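Local coordinates for protein putative modification methylase (Thermus thermophilus, PDB 2ZIE) that probably transfers a methyl group from S-adenosyl-L-methionine to the N4 atom of cytosine in DNA, as a dimeric member of the N4/N6-methyltransferase family, at residues A[118-123]-A[171-176]; A[133-138]-A[165-170]; A[203-208]-A[226-231]. All coordinates share one frame; numbering follows the deposited sequence.

Contact 1: residues A[118-123]-A[171-176]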
loop_
_atom_site.group_PDB
_atom_site.type_symbol
_atom_site.label_atom_id
_atom_site.label_comp_id
_atom_site.label_asym_id
_atom_site.label_seq_id
_atom_site.Cartn_x
_atom_site.Cartn_y
_atom_site.Cartn_z
ATOM N N ASP A 118 5.921 -1.523 -5.389
ATOM C CA ASP A 118 6.952 -2.144 -6.197
ATOM C C ASP A 118 7.914 -2.971 -5.388
ATOM O O ASP A 118 8.310 -4.047 -5.822
ATOM C CB ASP A 118 7.709 -1.094 -6.996
ATOM C CG ASP A 118 6.981 -0.717 -8.258
ATOM O OD1 ASP A 118 6.769 -1.624 -9.089
ATOM O OD2 ASP A 118 6.612 0.466 -8.413
ATOM N N ILE A 119 8.290 -2.479 -4.211
ATOM C CA ILE A 119 9.199 -3.236 -3.369
ATOM C C ILE A 119 8.513 -4.521 -2.898
ATOM O O ILE A 119 9.132 -5.585 -2.881
ATOM C CB ILE A 119 9.647 -2.415 -2.163
ATOM C CG1 ILE A 119 10.450 -1.210 -2.644
ATOM C CG2 ILE A 119 10.494 -3.269 -1.233
ATOM C CD1 ILE A 119 10.875 -0.287 -1.540
ATOM N N GLN A 120 7.231 -4.430 -2.553
ATOM C CA GLN A 120 6.493 -5.599 -2.083
ATOM C C GLN A 120 6.489 -6.712 -3.113
ATOM O O GLN A 120 6.824 -7.859 -2.803
ATOM C CB GLN A 120 5.044 -5.239 -1.741
ATOM C CG GLN A 120 4.844 -4.759 -0.319
ATOM C CD GLN A 120 3.378 -4.599 0.052
ATOM O OE1 GLN A 120 2.668 -3.783 -0.519
ATOM N NE2 GLN A 120 2.928 -5.382 1.017
ATOM N N VAL A 121 6.098 -6.362 -4.337
ATOM C CA VAL A 121 6.027 -7.315 -5.427
ATOM C C VAL A 121 7.397 -7.900 -5.750
ATOM O O VAL A 121 7.556 -9.115 -5.856
ATOM C CB VAL A 121 5.455 -6.657 -6.675
ATOM C CG1 VAL A 121 5.482 -7.641 -7.832
ATOM C CG2 VAL A 121 4.030 -6.193 -6.410
ATOM N N ARG A 122 8.397 -7.042 -5.888
ATOM C CA ARG A 122 9.725 -7.532 -6.200
ATOM C C ARG A 122 10.280 -8.440 -5.100
ATOM O O ARG A 122 11.099 -9.314 -5.369
ATOM C CB ARG A 122 10.654 -6.346 -6.494
ATOM C CG ARG A 122 10.222 -5.598 -7.768
ATOM C CD ARG A 122 10.770 -4.191 -7.850
ATOM N NE ARG A 122 12.051 -4.167 -8.535
ATOM C CZ ARG A 122 12.198 -4.177 -9.856
ATOM N NH1 ARG A 122 11.139 -4.205 -10.651
ATOM N NH2 ARG A 122 13.411 -4.165 -10.375
ATOM N N CYS A 123 9.825 -8.258 -3.866
ATOM C CA CYS A 123 10.299 -9.103 -2.778
ATOM C C CYS A 123 9.707 -10.501 -2.874
ATOM O O CYS A 123 10.298 -11.476 -2.402
ATOM C CB CYS A 123 9.953 -8.491 -1.424
ATOM S SG CYS A 123 11.140 -7.282 -0.885
ATOM N N LEU A 171 6.877 -1.746 5.378
ATOM C CA LEU A 171 6.777 -3.048 4.746
ATOM C C LEU A 171 7.373 -4.136 5.607
ATOM O O LEU A 171 8.361 -3.926 6.306
ATOM C CB LEU A 171 7.464 -3.029 3.380
ATOM C CG LEU A 171 6.837 -2.087 2.355
ATOM C CD1 LEU A 171 7.533 -2.260 1.001
ATOM C CD2 LEU A 171 5.344 -2.386 2.238
HETATM N N MSE A 172 6.766 -5.310 5.535
HETATM C CA MSE A 172 7.216 -6.441 6.313
HETATM C C MSE A 172 7.361 -7.695 5.464
HETATM O O MSE A 172 6.375 -8.257 4.987
HETATM C CB MSE A 172 6.228 -6.703 7.427
HETATM C CG MSE A 172 6.913 -6.936 8.714
HETATM SE SE MSE A 172 6.462 -5.489 9.947
HETATM C CE MSE A 172 4.990 -6.501 10.854
ATOM N N GLN A 173 8.597 -8.149 5.305
ATOM C CA GLN A 173 8.872 -9.319 4.488
ATOM C C GLN A 173 9.553 -10.371 5.326
ATOM O O GLN A 173 10.616 -10.147 5.902
ATOM C CB GLN A 173 9.749 -8.922 3.300
ATOM C CG GLN A 173 9.158 -7.794 2.479
ATOM C CD GLN A 173 7.806 -8.152 1.908
ATOM O OE1 GLN A 173 6.851 -7.384 2.020
ATOM N NE2 GLN A 173 7.714 -9.323 1.288
ATOM N N ARG A 174 8.932 -11.535 5.380
ATOM C CA ARG A 174 9.451 -12.614 6.189
ATOM C C ARG A 174 10.122 -13.727 5.399
ATOM O O ARG A 174 9.681 -14.094 4.316
ATOM C CB ARG A 174 8.301 -13.184 7.020
ATOM C CG ARG A 174 8.664 -14.323 7.933
ATOM C CD ARG A 174 7.477 -14.688 8.795
ATOM N NE ARG A 174 7.873 -15.636 9.828
ATOM C CZ ARG A 174 8.053 -16.940 9.626
ATOM N NH1 ARG A 174 7.863 -17.468 8.417
ATOM N NH2 ARG A 174 8.448 -17.713 10.633
ATOM N N LYS A 175 11.206 -14.250 5.954
ATOM C CA LYS A 175 11.908 -15.366 5.336
ATOM C C LYS A 175 11.310 -16.631 5.947
ATOM O O LYS A 175 11.303 -16.803 7.166
ATOM C CB LYS A 175 13.399 -15.312 5.647
ATOM C CG LYS A 175 14.177 -16.381 4.935
ATOM C CD LYS A 175 15.651 -16.295 5.252
ATOM C CE LYS A 175 16.418 -17.387 4.530
ATOM N NZ LYS A 175 17.870 -17.270 4.795
ATOM N N PRO A 176 10.777 -17.523 5.108
ATOM C CA PRO A 176 10.179 -18.764 5.616
ATOM C C PRO A 176 11.221 -19.831 5.921
ATOM O O PRO A 176 12.421 -19.580 5.834
ATOM C CB PRO A 176 9.256 -19.177 4.480
ATOM C CG PRO A 176 10.044 -18.762 3.272
ATOM C CD PRO A 176 10.564 -17.387 3.656
HETATM O O HOH W 1 4.457 -5.591 3.952
#
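The side-chain amide of Gln120 is covered on one face by Leu171, whose CD2 methyl stands 3.7 Å from Gln120 CD. At the nitrogen end of the Gln120 amide, NE2 donates to Asn130 OD1 and, more weakly, to water 1, which lies out of the amide plane on the same side as Leu171 CD2. This is helix-on-sheet packing of the Rossmann-like methyltransferase fold: helix 118-123 runs almost parallel to strand 171-174, their axes 9.6 Å apart and inclined by only 6°. Leu171 suits the interface because its branched end can serve two helix residues at once. With CG anti to the carbonyl carbon (chi1 -63°), the side chain points at the helix, and chi2 (-175°) sets its two methyls so that CD1 rests on Ile119 CB at 3.8 Å, while CD2 presses on Gln120 CG at 3.5 Å. Ile119, branched at CB, offers a broad apolar surface close to the helix backbone. The small Cys123 lets the aliphatic part of the strand's Gln173 come near, with Cys123 SG 3.9 Å from Gln173 CG. Trp80 of helix 64-86 also packs on Ile119 and Cys123, and His116 of the second subunit touches Gln120. A polar link spans the buried layer through water 1, which accepts from Met172 N at 2.8 Å.

Contact 2: residues A[133-138]-A[165-170]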
loop_
_atom_site.group_PDB
_atom_site.type_symbol
_atom_site.label_atom_id
_atom_site.label_comp_id
_atom_site.label_asym_id
_atom_site.label_seq_id
_atom_site.Cartn_x
_atom_site.Cartn_y
_atom_site.Cartn_z
ATOM N N PRO A 133 1.541 -4.791 6.101
ATOM C CA PRO A 133 2.369 -3.650 6.482
ATOM C C PRO A 133 1.686 -2.778 7.526
ATOM O O PRO A 133 0.481 -2.849 7.715
ATOM C CB PRO A 133 2.552 -2.928 5.159
ATOM C CG PRO A 133 1.183 -3.086 4.546
ATOM C CD PRO A 133 0.837 -4.535 4.832
ATOM N N ILE A 134 2.476 -1.976 8.218
ATOM C CA ILE A 134 1.944 -1.064 9.200
ATOM C C ILE A 134 1.959 0.280 8.498
ATOM O O ILE A 134 2.904 0.605 7.770
ATOM C CB ILE A 134 2.825 -0.994 10.453
ATOM C CG1 ILE A 134 2.752 -2.319 11.203
ATOM C CG2 ILE A 134 2.360 0.140 11.367
ATOM C CD1 ILE A 134 3.663 -2.386 12.405
ATOM N N ILE A 135 0.898 1.047 8.696
ATOM C CA ILE A 135 0.808 2.359 8.088
ATOM C C ILE A 135 1.271 3.403 9.090
ATOM O O ILE A 135 0.720 3.520 10.182
ATOM C CB ILE A 135 -0.634 2.687 7.631
ATOM C CG1 ILE A 135 -0.957 1.981 6.315
ATOM C CG2 ILE A 135 -0.759 4.183 7.357
ATOM C CD1 ILE A 135 -0.727 0.539 6.317
ATOM N N TRP A 136 2.310 4.136 8.725
ATOM C CA TRP A 136 2.814 5.183 9.586
ATOM C C TRP A 136 2.169 6.496 9.169
ATOM O O TRP A 136 2.489 7.064 8.125
ATOM C CB TRP A 136 4.337 5.296 9.482
ATOM C CG TRP A 136 4.909 6.454 10.265
ATOM C CD1 TRP A 136 4.435 6.960 11.442
ATOM C CD2 TRP A 136 6.111 7.177 9.976
ATOM N NE1 TRP A 136 5.269 7.944 11.907
ATOM C CE2 TRP A 136 6.306 8.099 11.029
ATOM C CE3 TRP A 136 7.046 7.131 8.931
ATOM C CZ2 TRP A 136 7.404 8.973 11.071
ATOM C CZ3 TRP A 136 8.142 8.003 8.971
ATOM C CH2 TRP A 136 8.307 8.909 10.038
ATOM N N HIS A 137 1.233 6.967 9.979
ATOM C CA HIS A 137 0.584 8.216 9.668
ATOM C C HIS A 137 1.468 9.332 10.203
ATOM O O HIS A 137 1.323 9.732 11.346
ATOM C CB HIS A 137 -0.787 8.270 10.315
ATOM C CG HIS A 137 -1.680 9.303 9.717
ATOM N ND1 HIS A 137 -2.990 9.470 10.102
ATOM C CD2 HIS A 137 -1.449 10.227 8.753
ATOM C CE1 HIS A 137 -3.529 10.450 9.403
ATOM N NE2 HIS A 137 -2.614 10.926 8.578
ATOM N N LYS A 138 2.393 9.807 9.369
ATOM C CA LYS A 138 3.330 10.868 9.724
ATOM C C LYS A 138 2.651 12.201 9.979
ATOM O O LYS A 138 2.825 12.814 11.028
ATOM C CB LYS A 138 4.323 11.121 8.594
ATOM C CG LYS A 138 5.140 9.966 8.149
ATOM C CD LYS A 138 6.149 10.439 7.115
ATOM C CE LYS A 138 7.103 11.461 7.723
ATOM N NZ LYS A 138 8.235 11.793 6.810
ATOM N N THR A 165 0.153 13.681 0.521
ATOM C CA THR A 165 0.697 12.540 1.231
ATOM C C THR A 165 0.706 12.737 2.747
ATOM O O THR A 165 1.102 13.780 3.258
ATOM C CB THR A 165 2.114 12.235 0.762
ATOM O OG1 THR A 165 2.088 11.971 -0.640
ATOM C CG2 THR A 165 2.663 11.021 1.484
ATOM N N GLU A 166 0.265 11.719 3.463
ATOM C CA GLU A 166 0.218 11.786 4.911
ATOM C C GLU A 166 0.849 10.546 5.524
ATOM O O GLU A 166 1.076 10.484 6.728
ATOM C CB GLU A 166 -1.228 11.850 5.378
ATOM C CG GLU A 166 -2.014 13.021 4.882
ATOM C CD GLU A 166 -3.457 12.946 5.327
ATOM O OE1 GLU A 166 -3.683 12.624 6.504
ATOM O OE2 GLU A 166 -4.370 13.207 4.508
ATOM N N ILE A 167 1.152 9.564 4.689
ATOM C CA ILE A 167 1.668 8.312 5.202
ATOM C C ILE A 167 2.915 7.755 4.560
ATOM O O ILE A 167 3.315 8.142 3.469
ATOM C CB ILE A 167 0.607 7.203 5.061
ATOM C CG1 ILE A 167 0.503 6.802 3.582
ATOM C CG2 ILE A 167 -0.740 7.691 5.600
ATOM C CD1 ILE A 167 -0.393 5.650 3.293
ATOM N N GLU A 168 3.502 6.803 5.267
ATOM C CA GLU A 168 4.656 6.069 4.795
ATOM C C GLU A 168 4.292 4.632 5.105
ATOM O O GLU A 168 3.514 4.377 6.018
ATOM C CB GLU A 168 5.922 6.486 5.531
ATOM C CG GLU A 168 6.608 7.664 4.885
ATOM C CD GLU A 168 8.038 7.804 5.330
ATOM O OE1 GLU A 168 8.728 6.771 5.406
ATOM O OE2 GLU A 168 8.480 8.937 5.595
ATOM N N TYR A 169 4.813 3.690 4.331
ATOM C CA TYR A 169 4.496 2.293 4.565
ATOM C C TYR A 169 5.626 1.595 5.293
ATOM O O TYR A 169 6.799 1.836 5.005
ATOM C CB TYR A 169 4.239 1.575 3.241
ATOM C CG TYR A 169 3.220 2.251 2.359
ATOM C CD1 TYR A 169 3.528 3.433 1.682
ATOM C CD2 TYR A 169 1.941 1.727 2.212
ATOM C CE1 TYR A 169 2.585 4.077 0.879
ATOM C CE2 TYR A 169 0.986 2.369 1.414
ATOM C CZ TYR A 169 1.316 3.541 0.754
ATOM O OH TYR A 169 0.375 4.184 -0.019
ATOM N N ILE A 170 5.278 0.759 6.268
ATOM C CA ILE A 170 6.297 -0.011 6.969
ATOM C C ILE A 170 6.117 -1.425 6.419
ATOM O O ILE A 170 5.287 -2.194 6.899
ATOM C CB ILE A 170 6.095 -0.006 8.492
ATOM C CG1 ILE A 170 6.245 1.420 9.024
ATOM C CG2 ILE A 170 7.137 -0.902 9.154
ATOM C CD1 ILE A 170 6.081 1.534 10.524
#
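Backbone hydrogen bonds join Ile134 to Ile170 and Trp136 to Glu168, making an antiparallel ladder between strands 133-137 and 167-170, which follow each other in the chain and lie side by side in the methyltransferase sheet. Both are hydrogen-bonded pairs with two bonds each, the shortest being Ile170 N to Ile134 O at 2.8 Å; Ile135 and Tyr169 form the non-hydrogen-bonded pair between them.

Among the apolar contacts, Ile134 and Ile170 face each other as a registered pair: on the face carrying Trp136, Ile134 CB meets Ile170 CB at 3.9 Å, a close fit of two side chains branched next to the backbone. On the other face, Ile135 CG2 reaches diagonally to Ile167 CG2, also at 3.9 Å. Leu224 and Leu228 of helix 222-232 cover Ile170, and Tyr169 stacks on His116.

The aromatic and charged groups gather toward the Lys138 and Glu166 end of the two segments. Trp136 and Glu168 lie side by side, ring and carboxylate 66° apart: Glu168 CB approaches Trp136 CE3 at 3.6 Å, and Glu168 OE1 sits at the indole edge in its plane. Lys138 lays CG over the centre of one indole face, and its bend at chi3 (62°) helps bring the ammonium group to Glu168, whose negative charge it would offset. The indole NE1 donates to Ile208 O. His137 NE2 gives its hydrogen to Glu166 OE1 at 2.9 Å, nearly in the imidazole plane and on the anti side of the carboxylate; in the salt bridge, Lys138 NZ meets Glu168 OE2 at 3.1 Å, nearly along the C-O axis.

Contact 3: residues A[203-208]-A[226-231]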
loop_
_atom_site.group_PDB
_atom_site.type_symbol
_atom_site.label_atom_id
_atom_site.label_comp_id
_atom_site.label_asym_id
_atom_site.label_seq_id
_atom_site.Cartn_x
_atom_site.Cartn_y
_atom_site.Cartn_z
ATOM N N GLN A 203 -2.332 -1.967 13.069
ATOM C CA GLN A 203 -1.950 -1.642 11.714
ATOM C C GLN A 203 -1.644 -0.163 11.390
ATOM O O GLN A 203 -0.913 0.108 10.442
ATOM C CB GLN A 203 -2.975 -2.230 10.746
ATOM C CG GLN A 203 -2.502 -2.187 9.314
ATOM C CD GLN A 203 -3.142 -3.241 8.439
ATOM O OE1 GLN A 203 -4.290 -3.614 8.650
ATOM N NE2 GLN A 203 -2.405 -3.714 7.434
ATOM N N ILE A 204 -2.170 0.788 12.158
ATOM C CA ILE A 204 -1.875 2.203 11.894
ATOM C C ILE A 204 -1.185 2.854 13.094
ATOM O O ILE A 204 -1.688 2.782 14.208
ATOM C CB ILE A 204 -3.148 3.076 11.651
ATOM C CG1 ILE A 204 -4.129 2.406 10.699
ATOM C CG2 ILE A 204 -2.733 4.427 11.097
ATOM C CD1 ILE A 204 -3.680 2.376 9.297
ATOM N N TRP A 205 -0.036 3.485 12.872
ATOM C CA TRP A 205 0.646 4.193 13.942
ATOM C C TRP A 205 0.462 5.678 13.681
ATOM O O TRP A 205 0.905 6.189 12.650
ATOM C CB TRP A 205 2.135 3.898 13.960
ATOM C CG TRP A 205 2.494 2.571 14.510
ATOM C CD1 TRP A 205 1.661 1.671 15.098
ATOM C CD2 TRP A 205 3.786 1.960 14.473
ATOM N NE1 TRP A 205 2.350 0.531 15.425
ATOM C CE2 TRP A 205 3.658 0.681 15.051
ATOM C CE3 TRP A 205 5.042 2.372 14.003
ATOM C CZ2 TRP A 205 4.738 -0.200 15.174
ATOM C CZ3 TRP A 205 6.117 1.501 14.123
ATOM C CH2 TRP A 205 5.955 0.226 14.706
ATOM N N ASP A 206 -0.188 6.372 14.605
ATOM C CA ASP A 206 -0.404 7.803 14.430
ATOM C C ASP A 206 0.096 8.621 15.604
ATOM O O ASP A 206 -0.197 9.808 15.698
ATOM C CB ASP A 206 -1.881 8.105 14.233
ATOM C CG ASP A 206 -2.705 7.760 15.449
ATOM O OD1 ASP A 206 -2.130 7.656 16.555
ATOM O OD2 ASP A 206 -3.934 7.601 15.303
ATOM N N ASP A 207 0.848 7.985 16.491
ATOM C CA ASP A 207 1.377 8.646 17.671
ATOM C C ASP A 207 2.867 8.958 17.590
ATOM O O ASP A 207 3.488 9.312 18.589
ATOM C CB ASP A 207 1.095 7.799 18.916
ATOM C CG ASP A 207 1.575 6.347 18.778
ATOM O OD1 ASP A 207 1.518 5.617 19.793
ATOM O OD2 ASP A 207 1.996 5.924 17.675
ATOM N N ILE A 208 3.446 8.816 16.406
ATOM C CA ILE A 208 4.855 9.115 16.221
ATOM C C ILE A 208 4.939 10.234 15.190
ATOM O O ILE A 208 4.939 9.989 13.984
ATOM C CB ILE A 208 5.629 7.899 15.715
ATOM C CG1 ILE A 208 5.515 6.755 16.724
ATOM C CG2 ILE A 208 7.085 8.271 15.499
ATOM C CD1 ILE A 208 6.237 5.488 16.306
ATOM N N GLU A 226 12.789 1.999 17.475
ATOM C CA GLU A 226 12.803 1.252 18.715
ATOM C C GLU A 226 11.636 0.286 18.767
ATOM O O GLU A 226 11.796 -0.869 19.149
ATOM C CB GLU A 226 12.763 2.199 19.903
ATOM C CG GLU A 226 14.012 3.030 20.014
ATOM C CD GLU A 226 14.131 3.718 21.346
ATOM O OE1 GLU A 226 15.089 4.494 21.515
ATOM O OE2 GLU A 226 13.274 3.485 22.224
ATOM N N ARG A 227 10.464 0.763 18.369
ATOM C CA ARG A 227 9.278 -0.076 18.351
ATOM C C ARG A 227 9.511 -1.322 17.521
ATOM O O ARG A 227 9.195 -2.440 17.949
ATOM C CB ARG A 227 8.086 0.662 17.747
ATOM C CG ARG A 227 7.324 1.543 18.693
ATOM C CD ARG A 227 6.004 1.962 18.080
ATOM N NE ARG A 227 5.486 3.132 18.776
ATOM C CZ ARG A 227 4.323 3.710 18.518
ATOM N NH1 ARG A 227 3.531 3.236 17.567
ATOM N NH2 ARG A 227 3.954 4.767 19.219
ATOM N N LEU A 228 10.046 -1.122 16.322
ATOM C CA LEU A 228 10.284 -2.228 15.417
ATOM C C LEU A 228 11.295 -3.227 15.994
ATOM O O LEU A 228 11.097 -4.446 15.907
ATOM C CB LEU A 228 10.730 -1.690 14.047
ATOM C CG LEU A 228 9.652 -0.906 13.274
ATOM C CD1 LEU A 228 10.228 -0.317 12.012
ATOM C CD2 LEU A 228 8.499 -1.827 12.923
ATOM N N VAL A 229 12.364 -2.713 16.597
ATOM C CA VAL A 229 13.369 -3.571 17.190
ATOM C C VAL A 229 12.714 -4.439 18.260
ATOM O O VAL A 229 12.845 -5.663 18.243
ATOM C CB VAL A 229 14.519 -2.739 17.822
ATOM C CG1 VAL A 229 15.408 -3.623 18.689
ATOM C CG2 VAL A 229 15.364 -2.100 16.723
ATOM N N ARG A 230 11.986 -3.800 19.171
ATOM C CA ARG A 230 11.323 -4.505 20.269
ATOM C C ARG A 230 10.225 -5.477 19.828
ATOM O O ARG A 230 9.925 -6.433 20.529
ATOM C CB ARG A 230 10.744 -3.496 21.268
ATOM C CG ARG A 230 11.773 -2.591 21.918
ATOM C CD ARG A 230 11.108 -1.515 22.748
ATOM N NE ARG A 230 10.375 -2.067 23.882
ATOM C CZ ARG A 230 9.478 -1.393 24.596
ATOM N NH1 ARG A 230 9.195 -0.134 24.296
ATOM N NH2 ARG A 230 8.856 -1.978 25.604
HETATM N N MSE A 231 9.632 -5.240 18.669
HETATM C CA MSE A 231 8.575 -6.104 18.167
HETATM C C MSE A 231 9.056 -7.295 17.375
HETATM O O MSE A 231 8.421 -8.340 17.396
HETATM C CB MSE A 231 7.631 -5.317 17.263
HETATM C CG MSE A 231 6.947 -4.201 17.958
HETATM SE SE MSE A 231 6.149 -3.033 16.583
HETATM C CE MSE A 231 4.622 -4.219 16.007
#
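Arg227 sets CG anti to its carbonyl carbon (chi1 -84°) and stays extended from CG to NE, which carries its long chain across one face of Trp205. Arg227 CD lies 3.8 Å from the centroid of the six-membered ring, a CH-pi contact, while CZ stands 4.5 Å from that of the five-membered ring, a cation-pi contact. The guanidinium is steeply turned, 74° from the indole plane, and leads with NH1, which comes within 3.3 Å of Trp205 CG. Arginine suits this place because its methylene groups and its charge can both use a flat indole. Asp207 supplies the countercharge in a salt bridge with weak bonds, such as NH1 to OD2 at 3.1 Å, and Ile208 CD1 covers one guanidinium face, 3.4 Å from Arg227 CZ. Selenomethionine Met231 puts SE at the indole edge, 3.5 Å from Trp205 CZ2, a Met-aromatic contact. Replacing Trp205 with alanine would probably leave the Arg227 chain without its aromatic platform and open a gap beside Met231. The contact joins helix 222-232 to strand 204-205 at the sheet, with the Phe200 side chain of helix 194-200 packing on Arg227 and Met231 while the Phe200 carbonyl O accepts from Trp205 NE1.

In the fold
All three contacts reach one mixed sheet. Contacts 1 and 2 share strand 167-174, their centres about 16 Å apart; along the chain, the segments of contact 2 fall between those of contact 1. Contact 3 comes later in sequence, centred about 11 Å from contact 2 and 19 Å from contact 1. Strand 204-205 continues the sheet beside strand 129-137, through probable hydrogen bonds of Ile135 with Gln203 and Trp205. Helix 115-125 packs on strand 167-174 and helix 222-232 on strand 204-205, the strands flanking strand 129-137. Each contact also touches the second subunit, so this region contributes to the dimer, while the side chains of Trp136 and Leu228 lie about 9 Å from that of S-adenosyl-L-methionine-binding Thr248.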